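Local coordinates for Fe2OG dioxygenase domain-containing protein (Pseudomonas putida, PDB 4J25) that probably hydroxylates peptidyl-proline as an iron- and 2-oxoglutarate-dependent prolyl-4-hydroxylase of the double-stranded beta-helix fold, at residues 24-29 with 108-113; 62-67 with 211-216; 129-134 with 220-225. One frame throughout, in Å; residues are numbered along the deposited sequence.

Contact 1 of 3, residues 24-29 with 108-113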
loop_
_atom_site.group_PDB
_atom_site.type_symbol
_atom_site.label_atom_id
_atom_site.label_comp_id
_atom_site.label_asym_id
_atom_site.label_seq_id
_atom_site.Cartn_x
_atom_site.Cartn_y
_atom_site.Cartn_z
ATOM N N HIS A 24 -7.631 -0.556 -19.956
ATOM C CA HIS A 24 -7.980 0.831 -19.688
ATOM C C HIS A 24 -9.125 0.938 -18.671
ATOM O O HIS A 24 -9.546 2.044 -18.335
ATOM C CB HIS A 24 -8.380 1.533 -20.991
ATOM C CG HIS A 24 -7.266 1.665 -21.988
ATOM N ND1 HIS A 24 -6.376 0.648 -22.262
ATOM C CD2 HIS A 24 -6.916 2.693 -22.798
ATOM C CE1 HIS A 24 -5.520 1.046 -23.187
ATOM N NE2 HIS A 24 -5.825 2.285 -23.528
ATOM N N ILE A 25 -9.628 -0.196 -18.178
ATOM C CA ILE A 25 -10.706 -0.187 -17.183
ATOM C C ILE A 25 -10.209 0.445 -15.868
ATOM O O ILE A 25 -9.066 0.229 -15.452
ATOM C CB ILE A 25 -11.246 -1.611 -16.898
ATOM C CG1 ILE A 25 -12.471 -1.928 -17.757
ATOM C CG2 ILE A 25 -11.684 -1.758 -15.464
ATOM C CD1 ILE A 25 -12.194 -1.923 -19.193
ATOM N N SER A 26 -11.080 1.219 -15.228
ATOM C CA SER A 26 -10.783 1.827 -13.936
ATOM C C SER A 26 -11.737 1.262 -12.893
ATOM O O SER A 26 -12.939 1.491 -12.952
ATOM C CB SER A 26 -10.932 3.345 -14.024
ATOM O OG SER A 26 -10.233 3.840 -15.155
ATOM N N PRO A 27 -11.204 0.508 -11.928
ATOM C CA PRO A 27 -12.067 -0.215 -10.987
ATOM C C PRO A 27 -12.794 0.713 -10.017
ATOM O O PRO A 27 -12.345 1.838 -9.773
ATOM C CB PRO A 27 -11.079 -1.109 -10.235
ATOM C CG PRO A 27 -9.773 -0.340 -10.278
ATOM C CD PRO A 27 -9.772 0.348 -11.615
ATOM N N GLU A 28 -13.892 0.235 -9.448
ATOM C CA GLU A 28 -14.640 1.020 -8.482
ATOM C C GLU A 28 -13.851 1.144 -7.195
ATOM O O GLU A 28 -13.240 0.173 -6.743
ATOM C CB GLU A 28 -15.990 0.371 -8.185
ATOM C CG GLU A 28 -16.890 0.301 -9.384
ATOM C CD GLU A 28 -17.212 1.676 -9.919
ATOM O OE1 GLU A 28 -17.793 2.470 -9.153
ATOM O OE2 GLU A 28 -16.867 1.969 -11.086
ATOM N N HIS A 29 -13.868 2.336 -6.608
ATOM C CA HIS A 29 -13.188 2.578 -5.339
ATOM C C HIS A 29 -13.901 3.704 -4.588
ATOM O O HIS A 29 -14.585 4.515 -5.202
ATOM C CB HIS A 29 -11.705 2.924 -5.574
ATOM C CG HIS A 29 -11.497 4.193 -6.337
ATOM N ND1 HIS A 29 -11.284 4.217 -7.697
ATOM C CD2 HIS A 29 -11.473 5.483 -5.930
ATOM C CE1 HIS A 29 -11.142 5.468 -8.095
ATOM N NE2 HIS A 29 -11.251 6.257 -7.042
ATOM N N TYR A 108 -5.341 -1.842 -10.849
ATOM C CA TYR A 108 -4.772 -1.303 -9.616
ATOM C C TYR A 108 -3.992 -0.030 -9.907
ATOM O O TYR A 108 -4.139 0.961 -9.199
ATOM C CB TYR A 108 -3.871 -2.318 -8.919
ATOM C CG TYR A 108 -3.387 -1.817 -7.576
ATOM C CD1 TYR A 108 -4.293 -1.484 -6.585
ATOM C CD2 TYR A 108 -2.024 -1.666 -7.306
ATOM C CE1 TYR A 108 -3.867 -1.019 -5.350
ATOM C CE2 TYR A 108 -1.591 -1.209 -6.068
ATOM C CZ TYR A 108 -2.524 -0.884 -5.101
ATOM O OH TYR A 108 -2.115 -0.432 -3.872
ATOM N N LEU A 109 -3.163 -0.058 -10.947
ATOM C CA LEU A 109 -2.361 1.107 -11.316
ATOM C C LEU A 109 -3.234 2.284 -11.731
ATOM O O LEU A 109 -2.908 3.426 -11.432
ATOM C CB LEU A 109 -1.367 0.787 -12.431
ATOM C CG LEU A 109 -0.347 -0.300 -12.099
ATOM C CD1 LEU A 109 0.523 -0.566 -13.335
ATOM C CD2 LEU A 109 0.507 0.059 -10.872
ATOM N N ALA A 110 -4.342 2.012 -12.412
ATOM C CA ALA A 110 -5.223 3.088 -12.840
ATOM C C ALA A 110 -5.814 3.789 -11.622
ATOM O O ALA A 110 -5.870 5.018 -11.581
ATOM C CB ALA A 110 -6.312 2.572 -13.780
ATOM N N ALA A 111 -6.198 3.023 -10.602
ATOM C CA ALA A 111 -6.755 3.617 -9.386
ATOM C C ALA A 111 -5.691 4.407 -8.614
ATOM O O ALA A 111 -5.971 5.489 -8.072
ATOM C CB ALA A 111 -7.358 2.541 -8.489
ATOM N N MET A 112 -4.485 3.858 -8.541
ATOM C CA MET A 112 -3.418 4.518 -7.815
ATOM C C MET A 112 -2.956 5.757 -8.578
ATOM O O MET A 112 -2.496 6.715 -7.968
ATOM C CB MET A 112 -2.258 3.556 -7.569
ATOM C CG MET A 112 -2.624 2.397 -6.646
ATOM S SD MET A 112 -3.091 2.976 -4.998
ATOM C CE MET A 112 -4.824 2.991 -5.012
ATOM N N ASP A 113 -3.086 5.752 -9.904
ATOM C CA ASP A 113 -2.766 6.956 -10.651
ATOM C C ASP A 113 -3.767 8.045 -10.313
ATOM O O ASP A 113 -3.402 9.208 -10.200
ATOM C CB ASP A 113 -2.694 6.736 -12.156
ATOM C CG ASP A 113 -2.168 7.959 -12.887
ATOM O OD1 ASP A 113 -0.973 8.275 -12.740
ATOM O OD2 ASP A 113 -2.937 8.627 -13.597
#
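Pro27 and Ala111 meet where an extended loop near the N-terminus runs past helix 103-123, one of the helices that back the jellyroll (double-stranded beta-helix) core of this oxygenase. The well-packed part is the buried one, apolar and small, though no distance in it is short. CG of the Pro27 ring lies 4.2 Å from CB of Ala111, and Leu51 and Gln107 also touch the proline; both Pro27 and Ala111 are buried in the folded chain. Because the helix presents two alanines in succession, Ala110 and Ala111, with their methyls turned to the loop, the loop backbone can come close: the CA atoms of Ser26 and Ala110 are 5.8 Å apart. His29, two residues on from Pro27, adds its imidazole. Its ring stands oblique to the methyl of Ala111, with ND1 4.3 Å from CB. A weak bond of 3.3 Å from ND1 to the carbonyl O of Pro27 may help to hold the ring's rotation; a chi1 of 64° bends the side chain back over its own loop and makes that bond possible. The other half of the contact faces solvent, with Ile25 and Ser26 both exposed. OG of Ser26 comes no closer than 4.3 Å to CB of Ala110, while the Ile25 side chain leads away from 108-113 and rests on Gln107. Loop and helix are therefore joined across this surface by van der Waals contact, and the modest buried area of 192 Å² agrees with such a light join. On the solvent side the carbonyl O of Ile25 lies 4.0 Å from CB of Ala110.

Contact 2 of 3, residues 62-67 with 211-216. With OGA (N-oxalylglycine), chain J.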
loop_
_atom_site.group_PDB
_atom_site.type_symbol
_atom_site.label_atom_id
_atom_site.label_comp_id
_atom_site.label_asym_id
_atom_site.label_seq_id
_atom_site.Cartn_x
_atom_site.Cartn_y
_atom_site.Cartn_z
ATOM N N GLU A 62 -2.499 -13.151 -8.766
ATOM C CA GLU A 62 -1.279 -12.700 -9.429
ATOM C C GLU A 62 -0.114 -12.687 -8.450
ATOM O O GLU A 62 1.023 -12.966 -8.815
ATOM C CB GLU A 62 -1.495 -11.312 -10.016
ATOM C CG GLU A 62 -0.306 -10.735 -10.746
ATOM C CD GLU A 62 0.076 -11.513 -11.995
ATOM O OE1 GLU A 62 -0.695 -12.409 -12.399
ATOM O OE2 GLU A 62 1.152 -11.232 -12.568
ATOM N N CYS A 63 -0.402 -12.355 -7.196
ATOM C CA CYS A 63 0.613 -12.360 -6.151
ATOM C C CYS A 63 1.180 -13.767 -6.022
ATOM O O CYS A 63 2.388 -13.945 -6.018
ATOM C CB CYS A 63 0.023 -11.887 -4.816
ATOM S SG CYS A 63 1.211 -11.807 -3.434
ATOM N N ARG A 64 0.300 -14.766 -5.927
ATOM C CA ARG A 64 0.728 -16.163 -5.821
ATOM C C ARG A 64 1.479 -16.631 -7.069
ATOM O O ARG A 64 2.471 -17.344 -6.974
ATOM C CB ARG A 64 -0.473 -17.078 -5.557
ATOM C CG ARG A 64 -1.170 -16.800 -4.236
ATOM C CD ARG A 64 -2.158 -17.901 -3.891
ATOM N NE ARG A 64 -2.390 -17.972 -2.452
ATOM C CZ ARG A 64 -3.359 -17.327 -1.803
ATOM N NH1 ARG A 64 -4.228 -16.551 -2.455
ATOM N NH2 ARG A 64 -3.464 -17.463 -0.485
ATOM N N ARG A 65 0.993 -16.228 -8.234
ATOM C CA ARG A 65 1.649 -16.522 -9.508
ATOM C C ARG A 65 3.102 -16.025 -9.521
ATOM O O ARG A 65 4.012 -16.756 -9.887
ATOM C CB ARG A 65 0.870 -15.828 -10.624
ATOM C CG ARG A 65 0.693 -16.613 -11.889
ATOM C CD ARG A 65 0.467 -15.659 -13.072
ATOM N NE ARG A 65 1.593 -14.741 -13.219
ATOM C CZ ARG A 65 1.680 -13.774 -14.131
ATOM N NH1 ARG A 65 0.698 -13.578 -15.009
ATOM N NH2 ARG A 65 2.755 -12.993 -14.158
ATOM N N ARG A 66 3.317 -14.773 -9.116
ATOM C CA ARG A 66 4.660 -14.183 -9.119
ATOM C C ARG A 66 5.587 -14.782 -8.074
ATOM O O ARG A 66 6.807 -14.756 -8.240
ATOM C CB ARG A 66 4.589 -12.670 -8.911
ATOM C CG ARG A 66 3.788 -11.982 -9.985
ATOM C CD ARG A 66 4.226 -10.566 -10.240
ATOM N NE ARG A 66 3.387 -9.980 -11.276
ATOM C CZ ARG A 66 3.670 -8.868 -11.937
ATOM N NH1 ARG A 66 4.780 -8.201 -11.666
ATOM N NH2 ARG A 66 2.834 -8.426 -12.872
ATOM N N ASP A 67 5.013 -15.310 -6.999
ATOM C CA ASP A 67 5.801 -15.927 -5.936
ATOM C C ASP A 67 6.362 -17.259 -6.391
ATOM O O ASP A 67 7.423 -17.685 -5.925
ATOM C CB ASP A 67 4.947 -16.142 -4.685
ATOM C CG ASP A 67 5.743 -16.714 -3.516
ATOM O OD1 ASP A 67 6.507 -15.952 -2.875
ATOM O OD2 ASP A 67 5.593 -17.921 -3.228
ATOM N N GLY A 211 0.811 -16.505 11.301
ATOM C CA GLY A 211 0.802 -17.951 11.367
ATOM C C GLY A 211 0.434 -18.569 10.036
ATOM O O GLY A 211 0.370 -19.784 9.925
ATOM N N ARG A 212 0.175 -17.740 9.028
ATOM C CA ARG A 212 -0.167 -18.244 7.702
ATOM C C ARG A 212 0.342 -17.276 6.638
ATOM O O ARG A 212 0.656 -16.135 6.937
ATOM C CB ARG A 212 -1.679 -18.449 7.562
ATOM C CG ARG A 212 -2.494 -17.210 7.886
ATOM C CD ARG A 212 -3.989 -17.371 7.564
ATOM N NE ARG A 212 -4.305 -17.027 6.174
ATOM C CZ ARG A 212 -5.468 -16.526 5.753
ATOM N NH1 ARG A 212 -5.644 -16.248 4.466
ATOM N NH2 ARG A 212 -6.458 -16.292 6.604
ATOM N N GLU A 213 0.447 -17.748 5.404
ATOM C CA GLU A 213 0.980 -16.925 4.326
ATOM C C GLU A 213 0.263 -15.592 4.276
ATOM O O GLU A 213 -0.965 -15.528 4.291
ATOM C CB GLU A 213 0.799 -17.613 2.981
ATOM C CG GLU A 213 1.593 -18.871 2.808
ATOM C CD GLU A 213 1.284 -19.528 1.488
ATOM O OE1 GLU A 213 0.819 -18.814 0.564
ATOM O OE2 GLU A 213 1.487 -20.753 1.375
ATOM N N ARG A 214 1.031 -14.520 4.214
ATOM C CA ARG A 214 0.445 -13.197 4.224
ATOM C C ARG A 214 0.754 -12.476 2.919
ATOM O O ARG A 214 1.900 -12.236 2.599
ATOM C CB ARG A 214 0.974 -12.424 5.417
ATOM C CG ARG A 214 0.456 -11.023 5.573
ATOM C CD ARG A 214 1.472 -10.307 6.403
ATOM N NE ARG A 214 1.049 -9.036 6.962
ATOM C CZ ARG A 214 1.362 -7.838 6.462
ATOM N NH1 ARG A 214 2.050 -7.716 5.326
ATOM N NH2 ARG A 214 0.953 -6.751 7.088
ATOM N N LEU A 215 -0.297 -12.115 2.200
ATOM C CA LEU A 215 -0.182 -11.518 0.879
ATOM C C LEU A 215 -0.487 -10.028 0.859
ATOM O O LEU A 215 -1.470 -9.587 1.458
ATOM C CB LEU A 215 -1.156 -12.205 -0.070
ATOM C CG LEU A 215 -1.054 -13.709 -0.275
ATOM C CD1 LEU A 215 -1.974 -14.088 -1.432
ATOM C CD2 LEU A 215 0.343 -14.144 -0.549
ATOM N N SER A 216 0.338 -9.262 0.147
ATOM C CA SER A 216 0.103 -7.824 -0.011
ATOM C C SER A 216 0.645 -7.275 -1.335
ATOM O O SER A 216 1.388 -7.940 -2.043
ATOM C CB SER A 216 0.770 -7.058 1.126
ATOM O OG SER A 216 2.146 -7.357 1.142
HETATM C C1 OGA J . 7.317 -2.429 3.276
HETATM C C2 OGA J . 6.341 -2.616 4.396
HETATM C C4 OGA J . 4.265 -3.607 5.294
HETATM C C5 OGA J . 3.132 -4.510 4.946
HETATM O O1 OGA J . 7.234 -3.214 2.287
HETATM O O2 OGA J . 8.189 -1.489 3.316
HETATM O "O2'" OGA J . 6.525 -2.042 5.459
HETATM O O3 OGA J . 2.023 -4.354 5.516
HETATM N N1 OGA J . 5.184 -3.462 4.215
HETATM O O4 OGA J . 3.272 -5.423 4.089
HETATM O O HOH W 1 -3.998 -15.058 1.729
#
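Leu215 divides its two methyl branches between Cys63 and Arg64, and this packing, one methyl on sulfur and one on a guanidinium face, carries most of the contact. CD2 lies 3.8 Å from SG of Cys63; the sulfur stands anti to its own backbone N (chi1 -178°), which carries it out from the helix toward the strand. CD1 sits over the centre of one face of the Arg64 guanidinium, 3.5 Å from NH1, with the two side chains crossing at about a right angle. The flat cation thus covers a buried leucine with its face while its edges remain able to bond.

Polar links here are slight. NE of Arg64 and OE1 of Glu213 are 4.5 Å apart, too far for a salt bridge, so any attraction is probably long-range. One water bridges NH2 of Arg64 and NH1 of Arg212 through two weak bonds.

Ligand binding belongs to the strand's other side. Arg214 pairs with the carboxylate of N-oxalylglycine, NH1 giving 2.9 Å to O4 and NH2 giving 3.1 Å to O3, while the carbonyl O of Gly174 accepts from its NE and helps to fix the guanidinium.

The axes of helical 62-67 and strand 214-216 lie at 107°. Leu136 and Phe134 of the adjoining strand 129-137 touch Leu215 and Cys63 respectively, and Val161 and Tyr163 of strand 156-163 touch Ser216.

Contact 3 of 3, residues 129-134 with 220-225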
loop_
_atom_site.group_PDB
_atom_site.type_symbol
_atom_site.label_atom_id
_atom_site.label_comp_id
_atom_site.label_asym_id
_atom_site.label_seq_id
_atom_site.Cartn_x
_atom_site.Cartn_y
_atom_site.Cartn_z
ATOM N N ASP A 129 5.287 9.518 -10.133
ATOM C CA ASP A 129 4.863 8.151 -10.401
ATOM C C ASP A 129 4.611 7.302 -9.138
ATOM O O ASP A 129 4.758 7.761 -7.987
ATOM C CB ASP A 129 5.845 7.469 -11.372
ATOM C CG ASP A 129 7.073 6.898 -10.691
ATOM O OD1 ASP A 129 7.746 6.048 -11.311
ATOM O OD2 ASP A 129 7.373 7.257 -9.543
ATOM N N PHE A 130 4.198 6.072 -9.385
ATOM C CA PHE A 130 3.881 5.100 -8.358
ATOM C C PHE A 130 4.567 3.820 -8.766
ATOM O O PHE A 130 4.429 3.374 -9.909
ATOM C CB PHE A 130 2.369 4.878 -8.278
ATOM C CG PHE A 130 1.955 3.857 -7.246
ATOM C CD1 PHE A 130 1.424 2.616 -7.637
ATOM C CD2 PHE A 130 2.108 4.123 -5.887
ATOM C CE1 PHE A 130 1.042 1.671 -6.681
ATOM C CE2 PHE A 130 1.721 3.191 -4.935
ATOM C CZ PHE A 130 1.182 1.950 -5.339
ATOM N N GLU A 131 5.348 3.255 -7.867
ATOM C CA GLU A 131 6.006 1.995 -8.113
ATOM C C GLU A 131 5.468 1.007 -7.090
ATOM O O GLU A 131 5.276 1.348 -5.919
ATOM C CB GLU A 131 7.528 2.131 -8.001
ATOM C CG GLU A 131 8.002 2.549 -6.602
ATOM C CD GLU A 131 9.506 2.521 -6.426
ATOM O OE1 GLU A 131 10.217 2.092 -7.356
ATOM O OE2 GLU A 131 9.978 2.934 -5.346
ATOM N N CYS A 132 5.221 -0.220 -7.521
ATOM C CA CYS A 132 4.738 -1.227 -6.599
ATOM C C CYS A 132 5.150 -2.635 -7.001
ATOM O O CYS A 132 5.663 -2.869 -8.107
ATOM C CB CYS A 132 3.231 -1.126 -6.455
ATOM S SG CYS A 132 2.370 -1.428 -7.975
ATOM N N HIS A 133 4.973 -3.564 -6.065
ATOM C CA HIS A 133 5.288 -4.958 -6.299
ATOM C C HIS A 133 4.559 -5.785 -5.268
ATOM O O HIS A 133 4.136 -5.255 -4.220
ATOM C CB HIS A 133 6.799 -5.220 -6.243
ATOM C CG HIS A 133 7.407 -5.055 -4.885
ATOM N ND1 HIS A 133 7.381 -6.049 -3.929
ATOM C CD2 HIS A 133 8.093 -4.025 -4.336
ATOM C CE1 HIS A 133 8.010 -5.633 -2.845
ATOM N NE2 HIS A 133 8.451 -4.410 -3.067
ATOM N N PHE A 134 4.414 -7.070 -5.566
ATOM C CA PHE A 134 3.735 -7.992 -4.660
ATOM C C PHE A 134 4.688 -8.443 -3.573
ATOM O O PHE A 134 5.905 -8.389 -3.740
ATOM C CB PHE A 134 3.184 -9.223 -5.405
ATOM C CG PHE A 134 1.999 -8.922 -6.270
ATOM C CD1 PHE A 134 0.746 -8.749 -5.717
ATOM C CD2 PHE A 134 2.142 -8.786 -7.630
ATOM C CE1 PHE A 134 -0.347 -8.464 -6.517
ATOM C CE2 PHE A 134 1.061 -8.503 -8.426
ATOM C CZ PHE A 134 -0.185 -8.340 -7.876
ATOM N N TRP A 220 4.970 2.787 -3.541
ATOM C CA TRP A 220 5.366 4.146 -3.140
ATOM C C TRP A 220 5.133 5.109 -4.267
ATOM O O TRP A 220 5.438 4.800 -5.434
ATOM C CB TRP A 220 6.840 4.181 -2.736
ATOM C CG TRP A 220 7.088 3.256 -1.614
ATOM C CD1 TRP A 220 6.949 3.520 -0.286
ATOM C CD2 TRP A 220 7.465 1.881 -1.718
ATOM N NE1 TRP A 220 7.225 2.395 0.444
ATOM C CE2 TRP A 220 7.527 1.369 -0.416
ATOM C CE3 TRP A 220 7.728 1.025 -2.797
ATOM C CZ2 TRP A 220 7.872 0.052 -0.155
ATOM C CZ3 TRP A 220 8.058 -0.271 -2.543
ATOM C CH2 TRP A 220 8.132 -0.753 -1.232
ATOM N N PHE A 221 4.534 6.243 -3.928
ATOM C CA PHE A 221 4.473 7.376 -4.825
ATOM C C PHE A 221 5.759 8.165 -4.658
ATOM O O PHE A 221 6.185 8.428 -3.522
ATOM C CB PHE A 221 3.288 8.284 -4.480
ATOM C CG PHE A 221 1.941 7.634 -4.630
ATOM C CD1 PHE A 221 1.313 7.608 -5.867
ATOM C CD2 PHE A 221 1.294 7.083 -3.539
ATOM C CE1 PHE A 221 0.068 7.013 -6.022
ATOM C CE2 PHE A 221 0.057 6.486 -3.688
ATOM C CZ PHE A 221 -0.559 6.462 -4.933
ATOM N N ARG A 222 6.356 8.575 -5.776
ATOM C CA ARG A 222 7.663 9.205 -5.766
ATOM C C ARG A 222 7.684 10.564 -6.444
ATOM O O ARG A 222 6.898 10.821 -7.342
ATOM C CB ARG A 222 8.676 8.316 -6.473
ATOM C CG ARG A 222 8.710 6.894 -5.987
ATOM C CD ARG A 222 9.852 6.131 -6.619
ATOM N NE ARG A 222 9.680 6.035 -8.059
ATOM C CZ ARG A 222 10.586 5.545 -8.899
ATOM N NH1 ARG A 222 11.749 5.095 -8.453
ATOM N NH2 ARG A 222 10.319 5.505 -10.195
ATOM N N ARG A 223 8.584 11.426 -5.976
ATOM C CA ARG A 223 8.974 12.646 -6.677
ATOM C C ARG A 223 10.142 12.346 -7.600
ATOM O O ARG A 223 10.820 11.326 -7.451
ATOM C CB ARG A 223 9.488 13.708 -5.696
ATOM C CG ARG A 223 8.483 14.256 -4.738
ATOM C CD ARG A 223 9.149 15.234 -3.756
ATOM N NE ARG A 223 9.846 16.309 -4.460
ATOM C CZ ARG A 223 9.281 17.447 -4.845
ATOM N NH1 ARG A 223 8.004 17.688 -4.577
ATOM N NH2 ARG A 223 10.001 18.361 -5.488
ATOM N N ARG A 224 10.426 13.283 -8.498
ATOM C CA ARG A 224 11.585 13.188 -9.359
ATOM C C ARG A 224 12.898 13.100 -8.559
ATOM O O ARG A 224 13.729 12.235 -8.823
ATOM C CB ARG A 224 11.597 14.391 -10.318
ATOM C CG ARG A 224 12.844 14.544 -11.186
ATOM C CD ARG A 224 12.664 15.725 -12.140
ATOM N NE ARG A 224 12.173 16.912 -11.438
ATOM C CZ ARG A 224 12.943 17.799 -10.814
ATOM N NH1 ARG A 224 14.264 17.671 -10.816
ATOM N NH2 ARG A 224 12.394 18.833 -10.196
ATOM N N GLY A 225 13.093 13.981 -7.586
ATOM C CA GLY A 225 14.351 14.011 -6.849
ATOM C C GLY A 225 15.426 14.841 -7.538
ATOM O O GLY A 225 15.351 15.128 -8.735
#
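Two antiparallel strands of the jellyroll's major sheet pair here, at the end that carries Trp220 into the N-oxalylglycine pocket beside the manganese site. Glu131 and Trp220 form a hydrogen-bonded pair, N of Trp220 giving 2.8 Å to O of Glu131 and N of Glu131 answering to O of Trp220. Asp129 and Arg222 form the next such pair, with one strong backbone bond and one weak.

On the face of these four residues, Arg222 holds Asp129 side-on: NE reaches OD2 at 3.0 Å and NH2 reaches OD1 at 2.9 Å, each on the syn lone pair. Carboxylate and guanidinium are nearly coplanar, 21° apart. Glu131 uses a different geometry, its carboxylate stacked over the guanidinium face, with OE1 3.5 Å from NH1, a link of charge alone. The bend at chi3 (-63°) turns the guanidinium back to Asp129. A leucine in place of Arg222 would probably leave both carboxylates without their shared cation and free the Asp129 side chain to turn.

On the opposite face the two phenylalanines meet. CD2 of Phe130 sits over the centre of the Phe221 ring, 3.5 Å from CE1, the ring planes being oblique at 41°. Toward the pocket, NE1 of Trp220 donates to OD2 of Asp148, a manganese ligand, and so helps to position it.

Helix 103-123 packs against the phenylalanine face through Met112 and Arg116, strand 156-163 lies on the other side of strand 214-222, and strand 129-137 forms the sheet's edge within the chain.

In the fold
The three contacts illustrate how helices and a loop are layered on the major sheet of a jellyroll enzyme. Contact 3 lies within that sheet, joining neighbouring strands 129-137 and 214-222; contact 2 packs helix 53-67 against the other end of strand 214-222, its centre about 21 Å away. Contact 1 ties the loop before helix 32-42 to helix 103-123, about 16 Å from contact 3 between centres. Met112 of that helix touches Phe130 and Phe221, while Phe134 links contact 3 to Cys63 of contact 2. Along the chain contact 1 closes before contact 3 opens, whereas contact 2 alternates with both. Contacts 2 and 3 share strand 214-222, which gives the ligand pocket Arg214 and Trp220 among others.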